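Local coordinates for protein putative isomerase (Sinorhizobium meliloti, PDB 2PPG) that is of unknown function but belongs to the mandelate racemase/muconate lactonizing enzyme family, pairing an enolase-type N-terminal domain with a TIM-barrel-like C-terminal domain, at residues Ala158-Leu163 with His343-Ser348; Ser185-Ser190 with Arg213-Met218; Trp240-Pro245 with Val261-Ala266. All blocks are in the same frame, centred on the assembly; numbering follows the deposited sequence.

Contact 1 (Ala158-Leu163 with His343-Ser348); sequences AYISGL and HEFQHS
Ala158, Tyr159 and Ile160 pair in parallel register with His343, Glu344 and Phe345, the strand axes closing to 4.6 Å at a crossing of -42°, and three backbone bonds join them: Tyr159 N to His343 O, Phe345 N to Tyr159 O and Ser161 N to Phe345 O. On the face of Tyr159 and Glu344, the phenol ring lies over the Glu344 backbone. With chi1 at 70°, Tyr159 CG sits between its own N and carbonyl carbon, and Glu344 CA packs over one ring face, 3.7 Å from the centroid, as a CH-pi contact. The Glu344 chain runs on extended past Tyr159 OH, which its CB approaches to 3.4 Å, and brings the carboxylate to Ser161. There Ser161 OG donates to the anti lone pair of OE2 at 2.5 Å. OE2 also forms a salt bridge with Lys187, OE1 accepts from Ala319 N, and Tyr159 OH bonds to Lys187. The other face is largely apolar: Ala158 CB meets Phe345 CB at 3.8 Å, and Ile160 CD1 lies beside Phe345 CD2 at 3.9 Å. His343 lies there too, its ND1 bonded to Glu344 O and its NE2 to Ser330 of helix 325-336. Past the strands, the His347 ring crosses Ile160 at about a right angle, its CD2 3.7 Å from Ile160 CG2. Its NE2 donates in the ring plane to Gly162 O at 2.7 Å, fastening the start of helix 347-350 to the turn after strand 155-161. Helix 168-180 covers this side through Trp178. Strand 185-189 borders strand 155-161 on its other edge, which makes this pairing the closing seam of the barrel wall, where its first and last parallel strands meet.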
loop_
_atom_site.group_PDB
_atom_site.type_symbol
_atom_site.label_atom_id
_atom_site.label_comp_id
_atom_site.label_asym_id
_atom_site.label_seq_id
_atom_site.Cartn_x
_atom_site.Cartn_y
_atom_site.Cartn_z
ATOM N N ALA A 158 -2.471 40.127 0.063
ATOM C CA ALA A 158 -3.272 39.933 1.267
ATOM C C ALA A 158 -4.671 39.540 0.846
ATOM O O ALA A 158 -5.114 39.903 -0.234
ATOM C CB ALA A 158 -3.307 41.197 2.078
ATOM N N TYR A 159 -5.377 38.793 1.678
ATOM C CA TYR A 159 -6.794 38.583 1.393
ATOM C C TYR A 159 -7.627 38.988 2.581
ATOM O O TYR A 159 -7.213 38.804 3.726
ATOM C CB TYR A 159 -7.100 37.151 0.960
ATOM C CG TYR A 159 -6.980 36.087 2.032
ATOM C CD1 TYR A 159 -8.038 35.831 2.903
ATOM C CD2 TYR A 159 -5.844 35.300 2.136
ATOM C CE1 TYR A 159 -7.962 34.863 3.855
ATOM C CE2 TYR A 159 -5.759 34.312 3.091
ATOM C CZ TYR A 159 -6.824 34.100 3.953
ATOM O OH TYR A 159 -6.769 33.121 4.921
ATOM N N ILE A 160 -8.785 39.560 2.285
ATOM C CA ILE A 160 -9.757 39.980 3.278
ATOM C C ILE A 160 -10.395 38.773 3.935
ATOM O O ILE A 160 -10.974 37.914 3.270
ATOM C CB ILE A 160 -10.867 40.823 2.630
ATOM C CG1 ILE A 160 -10.284 42.112 2.064
ATOM C CG2 ILE A 160 -11.962 41.141 3.644
ATOM C CD1 ILE A 160 -9.890 43.087 3.148
ATOM N N SER A 161 -10.277 38.717 5.255
ATOM C CA SER A 161 -10.795 37.610 6.038
ATOM C C SER A 161 -11.857 38.138 6.960
ATOM O O SER A 161 -11.675 39.188 7.576
ATOM C CB SER A 161 -9.682 37.007 6.882
ATOM O OG SER A 161 -10.120 35.816 7.508
ATOM N N GLY A 162 -12.967 37.413 7.052
ATOM C CA GLY A 162 -14.056 37.793 7.946
ATOM C C GLY A 162 -14.877 38.993 7.509
ATOM O O GLY A 162 -14.347 40.068 7.194
ATOM N N LEU A 163 -16.190 38.812 7.503
ATOM C CA LEU A 163 -17.102 39.877 7.118
ATOM C C LEU A 163 -18.160 39.990 8.185
ATOM O O LEU A 163 -19.194 39.346 8.084
ATOM C CB LEU A 163 -17.759 39.548 5.785
ATOM C CG LEU A 163 -16.805 39.237 4.639
ATOM C CD1 LEU A 163 -17.572 38.648 3.475
ATOM C CD2 LEU A 163 -16.041 40.502 4.231
ATOM N N HIS A 343 -1.338 35.979 2.070
ATOM C CA HIS A 343 -1.319 36.055 3.525
ATOM C C HIS A 343 -2.652 36.609 3.991
ATOM O O HIS A 343 -3.110 37.630 3.486
ATOM C CB HIS A 343 -0.175 36.965 3.975
ATOM C CG HIS A 343 0.166 36.866 5.428
ATOM N ND1 HIS A 343 -0.672 37.321 6.430
ATOM C CD2 HIS A 343 1.279 36.406 6.050
ATOM C CE1 HIS A 343 -0.095 37.127 7.603
ATOM N NE2 HIS A 343 1.089 36.570 7.401
ATOM N N GLU A 344 -3.282 35.931 4.945
ATOM C CA GLU A 344 -4.540 36.402 5.530
ATOM C C GLU A 344 -4.415 37.823 6.091
ATOM O O GLU A 344 -3.387 38.191 6.661
ATOM C CB GLU A 344 -5.003 35.446 6.633
ATOM C CG GLU A 344 -6.400 35.725 7.149
ATOM C CD GLU A 344 -6.879 34.735 8.207
ATOM O OE1 GLU A 344 -6.042 34.059 8.842
ATOM O OE2 GLU A 344 -8.106 34.636 8.413
ATOM N N PHE A 345 -5.472 38.610 5.929
ATOM C CA PHE A 345 -5.519 39.968 6.473
ATOM C C PHE A 345 -6.850 40.241 7.172
ATOM O O PHE A 345 -7.907 40.383 6.529
ATOM C CB PHE A 345 -5.249 40.986 5.365
ATOM C CG PHE A 345 -5.568 42.414 5.733
ATOM C CD1 PHE A 345 -4.942 43.042 6.810
ATOM C CD2 PHE A 345 -6.459 43.152 4.965
ATOM C CE1 PHE A 345 -5.222 44.368 7.114
ATOM C CE2 PHE A 345 -6.735 44.483 5.274
ATOM C CZ PHE A 345 -6.121 45.084 6.346
ATOM N N GLN A 346 -6.773 40.292 8.499
ATOM C CA GLN A 346 -7.881 40.659 9.360
ATOM C C GLN A 346 -7.970 42.177 9.438
ATOM O O GLN A 346 -7.422 42.792 10.348
ATOM C CB GLN A 346 -7.654 40.105 10.768
ATOM C CG GLN A 346 -7.427 38.593 10.849
ATOM C CD GLN A 346 -8.707 37.819 11.105
ATOM O OE1 GLN A 346 -9.734 38.404 11.429
ATOM N NE2 GLN A 346 -8.650 36.498 10.955
ATOM N N HIS A 347 -8.662 42.773 8.478
ATOM C CA HIS A 347 -8.898 44.214 8.449
ATOM C C HIS A 347 -9.465 44.754 9.768
ATOM O O HIS A 347 -8.988 45.756 10.297
ATOM C CB HIS A 347 -9.844 44.543 7.294
ATOM C CG HIS A 347 -11.110 43.755 7.327
ATOM N ND1 HIS A 347 -12.296 44.277 7.791
ATOM C CD2 HIS A 347 -11.366 42.465 7.004
ATOM C CE1 HIS A 347 -13.234 43.350 7.733
ATOM N NE2 HIS A 347 -12.698 42.241 7.258
ATOM N N SER A 348 -10.471 44.071 10.296
ATOM C CA SER A 348 -11.167 44.496 11.509
ATOM C C SER A 348 -10.272 44.541 12.760
ATOM O O SER A 348 -10.632 45.154 13.766
ATOM C CB SER A 348 -12.376 43.584 11.740
ATOM O OG SER A 348 -12.082 42.249 11.351
#

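Contact 2 (Ser185-Ser190 with Arg213-Met218); sequences SFKFAS and RIACDM
Ser185 OG takes two hydrogen bonds from Arg213, whose NE and NH2 each donate at 3.0 Å. The guanidinium meets the hydroxyl oxygen side-on with one edge, the oxygen lying only 12° from its plane, and the bend of the arginine chain at chi3 (-59°) turns that edge to the serine. Beyond this pair the strands run parallel, and their backbone donors and acceptors satisfy one another in alternation. Phe186 N donates to Arg213 O, and Ala215 N to Phe186 O at 2.8 Å. Phe188 N to Ala215 O is weak at 3.4 Å, but the ladder recovers with Asp217 N to Phe188 O and Ser190 N to Asp217 O, both 3.0 Å. The amide and carbonyl of Lys187 face the other way, to Ile160 of strand 155-161 and to Gly162 just after it. On the face that also bears Ser185 and Arg213, Lys187 lies obliquely across Asp217, its CE 3.6 Å from Asp217 CB. Its NZ stays 3.9 Å from Asp217 OD2, a long salt bridge; the stronger partner of the ammonium is Glu243. Asp217 OD1 accepts from His219 N. The opposite face is apolar. The Phe188 ring lies over Cys216, whose SG approaches CZ obliquely to 3.7 Å as a sulfur-aromatic contact, and helices 197-208 and 224-234 cover it with Leu204 and Met234. This is a right-handed beta-alpha-beta unit of a TIM-type barrel, strand 185-189 leading through helix 197-208 to strand 213-217. Such barrels turn alternate strand residues inward, here Ser185, Lys187, Ala189, Arg213, Ala215 and Asp217; Asp217 lies at the C-terminal end of its strand, the end at which enzymes of the enolase superfamily carry their active site.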
loop_
_atom_site.group_PDB
_atom_site.type_symbol
_atom_site.label_atom_id
_atom_site.label_comp_id
_atom_site.label_asym_id
_atom_site.label_seq_id
_atom_site.Cartn_x
_atom_site.Cartn_y
_atom_site.Cartn_z
ATOM N N SER A 185 -9.177 39.140 -3.045
ATOM C CA SER A 185 -9.239 37.793 -2.476
ATOM C C SER A 185 -10.000 37.884 -1.169
ATOM O O SER A 185 -9.835 38.850 -0.417
ATOM C CB SER A 185 -7.845 37.224 -2.234
ATOM O OG SER A 185 -7.195 36.923 -3.446
ATOM N N PHE A 186 -10.847 36.895 -0.908
ATOM C CA PHE A 186 -11.780 36.969 0.212
ATOM C C PHE A 186 -11.944 35.618 0.877
ATOM O O PHE A 186 -11.799 34.582 0.232
ATOM C CB PHE A 186 -13.138 37.518 -0.278
ATOM C CG PHE A 186 -13.028 38.882 -0.906
ATOM C CD1 PHE A 186 -13.200 40.027 -0.143
ATOM C CD2 PHE A 186 -12.671 39.019 -2.241
ATOM C CE1 PHE A 186 -13.032 41.287 -0.714
ATOM C CE2 PHE A 186 -12.503 40.264 -2.812
ATOM C CZ PHE A 186 -12.678 41.400 -2.049
ATOM N N LYS A 187 -12.219 35.634 2.176
ATOM C CA LYS A 187 -12.612 34.428 2.890
ATOM C C LYS A 187 -13.729 34.762 3.871
ATOM O O LYS A 187 -13.622 35.704 4.646
ATOM C CB LYS A 187 -11.423 33.834 3.649
ATOM C CG LYS A 187 -11.671 32.433 4.179
ATOM C CD LYS A 187 -10.472 31.905 4.915
ATOM C CE LYS A 187 -10.409 32.439 6.327
ATOM N NZ LYS A 187 -9.045 32.248 6.872
ATOM N N PHE A 188 -14.804 33.994 3.840
ATOM C CA PHE A 188 -15.854 34.121 4.848
ATOM C C PHE A 188 -15.864 32.904 5.756
ATOM O O PHE A 188 -15.539 31.798 5.330
ATOM C CB PHE A 188 -17.220 34.271 4.184
ATOM C CG PHE A 188 -17.685 33.042 3.455
ATOM C CD1 PHE A 188 -18.544 32.132 4.068
ATOM C CD2 PHE A 188 -17.296 32.803 2.163
ATOM C CE1 PHE A 188 -18.994 31.008 3.403
ATOM C CE2 PHE A 188 -17.743 31.679 1.494
ATOM C CZ PHE A 188 -18.592 30.784 2.117
ATOM N N ALA A 189 -16.250 33.114 7.010
ATOM C CA ALA A 189 -16.397 32.010 7.975
ATOM C C ALA A 189 -17.777 31.387 7.853
ATOM O O ALA A 189 -18.772 32.100 7.792
ATOM C CB ALA A 189 -16.163 32.501 9.405
ATOM N N SER A 190 -17.835 30.058 7.819
ATOM C CA SER A 190 -19.122 29.345 7.765
ATOM C C SER A 190 -20.004 29.419 9.035
ATOM O O SER A 190 -21.221 29.312 8.918
ATOM C CB SER A 190 -18.946 27.897 7.300
ATOM O OG SER A 190 -18.337 27.107 8.297
ATOM N N ARG A 213 -11.139 36.013 -6.041
ATOM C CA ARG A 213 -10.976 34.726 -5.350
ATOM C C ARG A 213 -11.718 34.724 -4.028
ATOM O O ARG A 213 -11.681 35.707 -3.275
ATOM C CB ARG A 213 -9.511 34.382 -5.128
ATOM C CG ARG A 213 -8.721 34.178 -6.403
ATOM C CD ARG A 213 -7.306 33.694 -6.114
ATOM N NE ARG A 213 -6.563 34.639 -5.281
ATOM C CZ ARG A 213 -5.301 34.471 -4.894
ATOM N NH1 ARG A 213 -4.632 33.393 -5.261
ATOM N NH2 ARG A 213 -4.709 35.376 -4.128
ATOM N N ILE A 214 -12.413 33.619 -3.763
ATOM C CA ILE A 214 -13.311 33.513 -2.618
ATOM C C ILE A 214 -13.172 32.136 -1.975
ATOM O O ILE A 214 -13.521 31.102 -2.562
ATOM C CB ILE A 214 -14.790 33.717 -3.019
ATOM C CG1 ILE A 214 -15.007 35.083 -3.675
ATOM C CG2 ILE A 214 -15.677 33.640 -1.798
ATOM C CD1 ILE A 214 -16.361 35.231 -4.332
ATOM N N ALA A 215 -12.658 32.127 -0.761
ATOM C CA ALA A 215 -12.468 30.896 -0.043
ATOM C C ALA A 215 -13.506 30.782 1.069
ATOM O O ALA A 215 -14.192 31.754 1.398
ATOM C CB ALA A 215 -11.063 30.851 0.521
ATOM N N CYS A 216 -13.626 29.581 1.628
ATOM C CA CYS A 216 -14.519 29.327 2.747
ATOM C C CYS A 216 -13.794 28.666 3.928
ATOM O O CYS A 216 -13.175 27.611 3.781
ATOM C CB CYS A 216 -15.669 28.445 2.300
ATOM S SG CYS A 216 -16.768 27.997 3.654
ATOM N N ASP A 217 -13.870 29.290 5.097
ATOM C CA ASP A 217 -13.304 28.699 6.298
ATOM C C ASP A 217 -14.416 27.940 7.026
ATOM O O ASP A 217 -15.306 28.543 7.603
ATOM C CB ASP A 217 -12.684 29.789 7.176
ATOM C CG ASP A 217 -12.062 29.247 8.468
ATOM O OD1 ASP A 217 -12.257 28.061 8.814
ATOM O OD2 ASP A 217 -11.364 30.027 9.154
HETATM N N MSE A 218 -14.342 26.614 7.016
HETATM C CA MSE A 218 -15.429 25.771 7.503
HETATM C C MSE A 218 -15.406 25.380 8.980
HETATM O O MSE A 218 -16.296 24.678 9.449
HETATM C CB MSE A 218 -15.510 24.523 6.657
HETATM C CG MSE A 218 -15.910 24.821 5.252
HETATM SE SE MSE A 218 -15.538 23.303 4.130
HETATM C CE MSE A 218 -15.479 24.295 2.461
#

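Contact 3 (Trp240-Pro245 with Val261-Ala266); sequences WFAEAP and VSTAIA
Ala242 is locked between Ala264 and Ala266 by the firm part of the contact: its N donates to Ala264 O at 3.0 Å, and its O accepts from Ala266 N at 2.7 Å. One step on, Ala244 N donates to Ala266 O at 3.0 Å, and all three bonds run almost straight out from the carbonyl oxygens. On the face of Phe241 and Ala266, the phenyl ring reaches along the strand, CD1 coming obliquely to 3.7 Å from Ala266 CB. On the other face Ala242 CB meets Ile265 CD1 at 3.8 Å, and Pro245 CG touches Ile265 CG2; helix 251-260 packs Leu254 against both Pro245 and Ile265. The Thr263 methyl CG2, anti to the backbone N, lies against Ala242 N, while OG1 bonds to Glu235. Toward Trp240 and Ala264 the pairing is looser, and a water bridges them, donating to Trp240 O and accepting from Ala264 N, each at 3.0 Å. Ala264 is partly exposed and packs on Ser225 of the second subunit, as Ser262 does on Lys232 of the same subunit. At the tight end Glu243 meets Ala266 chiefly through its CA, which makes a CA-H...O contact with Ala266 O at 3.2 Å. The contact is therefore held mainly by backbone bonds and apolar packing, with direct polar pairing giving way to water toward Trp240, and the polar end of Glu243 is directed to Lys187 and Gln290 and not to this partner strand.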
loop_
_atom_site.group_PDB
_atom_site.type_symbol
_atom_site.label_atom_id
_atom_site.label_comp_id
_atom_site.label_asym_id
_atom_site.label_seq_id
_atom_site.Cartn_x
_atom_site.Cartn_y
_atom_site.Cartn_z
ATOM N N TRP A 240 -12.089 29.097 -4.210
ATOM C CA TRP A 240 -10.637 29.242 -4.103
ATOM C C TRP A 240 -10.042 28.158 -3.206
ATOM O O TRP A 240 -9.233 27.350 -3.661
ATOM C CB TRP A 240 -10.323 30.633 -3.550
ATOM C CG TRP A 240 -8.873 30.963 -3.385
ATOM C CD1 TRP A 240 -7.804 30.398 -4.045
ATOM C CD2 TRP A 240 -8.327 31.972 -2.531
ATOM N NE1 TRP A 240 -6.634 30.970 -3.622
ATOM C CE2 TRP A 240 -6.923 31.948 -2.701
ATOM C CE3 TRP A 240 -8.885 32.886 -1.626
ATOM C CZ2 TRP A 240 -6.072 32.809 -1.998
ATOM C CZ3 TRP A 240 -8.036 33.738 -0.931
ATOM C CH2 TRP A 240 -6.647 33.693 -1.121
ATOM N N PHE A 241 -10.441 28.123 -1.938
ATOM C CA PHE A 241 -10.024 27.014 -1.083
ATOM C C PHE A 241 -10.946 26.693 0.092
ATOM O O PHE A 241 -11.666 27.554 0.589
ATOM C CB PHE A 241 -8.576 27.178 -0.619
ATOM C CG PHE A 241 -8.335 28.352 0.307
ATOM C CD1 PHE A 241 -8.675 28.283 1.659
ATOM C CD2 PHE A 241 -7.693 29.499 -0.156
ATOM C CE1 PHE A 241 -8.420 29.361 2.520
ATOM C CE2 PHE A 241 -7.423 30.575 0.699
ATOM C CZ PHE A 241 -7.782 30.508 2.032
ATOM N N ALA A 242 -10.931 25.428 0.506
ATOM C CA ALA A 242 -11.642 24.982 1.697
ATOM C C ALA A 242 -10.669 24.917 2.866
ATOM O O ALA A 242 -9.665 24.225 2.802
ATOM C CB ALA A 242 -12.247 23.632 1.455
ATOM N N GLU A 243 -10.963 25.653 3.927
ATOM C CA GLU A 243 -10.121 25.663 5.125
ATOM C C GLU A 243 -10.794 24.884 6.255
ATOM O O GLU A 243 -12.018 24.931 6.406
ATOM C CB GLU A 243 -9.842 27.112 5.552
ATOM C CG GLU A 243 -9.388 27.293 7.003
ATOM C CD GLU A 243 -8.965 28.713 7.325
ATOM O OE1 GLU A 243 -8.728 29.491 6.378
ATOM O OE2 GLU A 243 -8.863 29.055 8.525
ATOM N N ALA A 244 -9.987 24.175 7.041
ATOM C CA ALA A 244 -10.463 23.385 8.184
ATOM C C ALA A 244 -11.801 22.666 7.951
ATOM O O ALA A 244 -12.749 22.920 8.678
ATOM C CB ALA A 244 -10.554 24.264 9.411
ATOM N N PRO A 245 -11.881 21.757 6.951
ATOM C CA PRO A 245 -13.182 21.158 6.645
ATOM C C PRO A 245 -13.594 20.037 7.608
ATOM O O PRO A 245 -14.786 19.769 7.753
ATOM C CB PRO A 245 -12.984 20.596 5.232
ATOM C CG PRO A 245 -11.561 20.243 5.169
ATOM C CD PRO A 245 -10.822 21.226 6.068
ATOM N N VAL A 261 -12.635 16.077 -4.039
ATOM C CA VAL A 261 -13.005 17.355 -4.663
ATOM C C VAL A 261 -11.809 17.980 -5.370
ATOM O O VAL A 261 -10.669 17.777 -4.964
ATOM C CB VAL A 261 -13.557 18.355 -3.623
ATOM C CG1 VAL A 261 -14.891 17.883 -3.086
ATOM C CG2 VAL A 261 -12.561 18.568 -2.476
ATOM N N SER A 262 -12.044 18.739 -6.427
ATOM C CA SER A 262 -10.910 19.345 -7.122
ATOM C C SER A 262 -10.367 20.569 -6.362
ATOM O O SER A 262 -9.246 21.006 -6.606
ATOM C CB SER A 262 -11.276 19.695 -8.562
ATOM O OG SER A 262 -12.388 20.560 -8.573
ATOM N N THR A 263 -11.167 21.090 -5.433
ATOM C CA THR A 263 -10.819 22.257 -4.633
ATOM C C THR A 263 -9.639 22.019 -3.699
ATOM O O THR A 263 -9.543 20.978 -3.021
ATOM C CB THR A 263 -12.006 22.701 -3.760
ATOM O OG1 THR A 263 -13.072 23.153 -4.593
ATOM C CG2 THR A 263 -11.601 23.839 -2.808
ATOM N N ALA A 264 -8.755 23.010 -3.664
ATOM C CA ALA A 264 -7.584 22.992 -2.820
ATOM C C ALA A 264 -7.997 22.977 -1.338
ATOM O O ALA A 264 -8.903 23.696 -0.940
ATOM C CB ALA A 264 -6.748 24.189 -3.134
ATOM N N ILE A 265 -7.346 22.139 -0.539
ATOM C CA ILE A 265 -7.708 21.995 0.867
ATOM C C ILE A 265 -6.650 22.639 1.733
ATOM O O ILE A 265 -5.467 22.335 1.586
ATOM C CB ILE A 265 -7.854 20.508 1.289
ATOM C CG1 ILE A 265 -8.985 19.824 0.515
ATOM C CG2 ILE A 265 -8.085 20.391 2.784
ATOM C CD1 ILE A 265 -10.255 20.586 0.503
ATOM N N ALA A 266 -7.081 23.519 2.635
ATOM C CA ALA A 266 -6.150 24.319 3.431
ATOM C C ALA A 266 -6.289 24.028 4.903
ATOM O O ALA A 266 -7.408 24.036 5.434
ATOM C CB ALA A 266 -6.377 25.796 3.176
HETATM O O HOH W 1 -9.189 25.172 -5.673
#

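In the fold
All three contacts lie in the curled parallel sheet of the barrel domain. Contact 1 joins its ends; contacts 2 and 3 are two beta-alpha-beta units in series along the chain, their facing strands 213-217 and 241-243 being neighbours in the sheet. Centre to centre, contact 2 lies about 10 Å from each of the others, and contacts 1 and 3 about 17 Å apart. Contacts 1 and 3 still touch, Tyr159 CD2 packing 3.7 Å from Trp240 CH2. Inside the barrel, Lys187 NZ forms a salt bridge with Glu243 OE1 at 2.8 Å, linking contacts 2 and 3, while Asp217 OD2 and Glu243 OE2 stand 2.8 Å apart. These charged groups cluster at the barrel end that probably holds the active site, as in superfamily relatives.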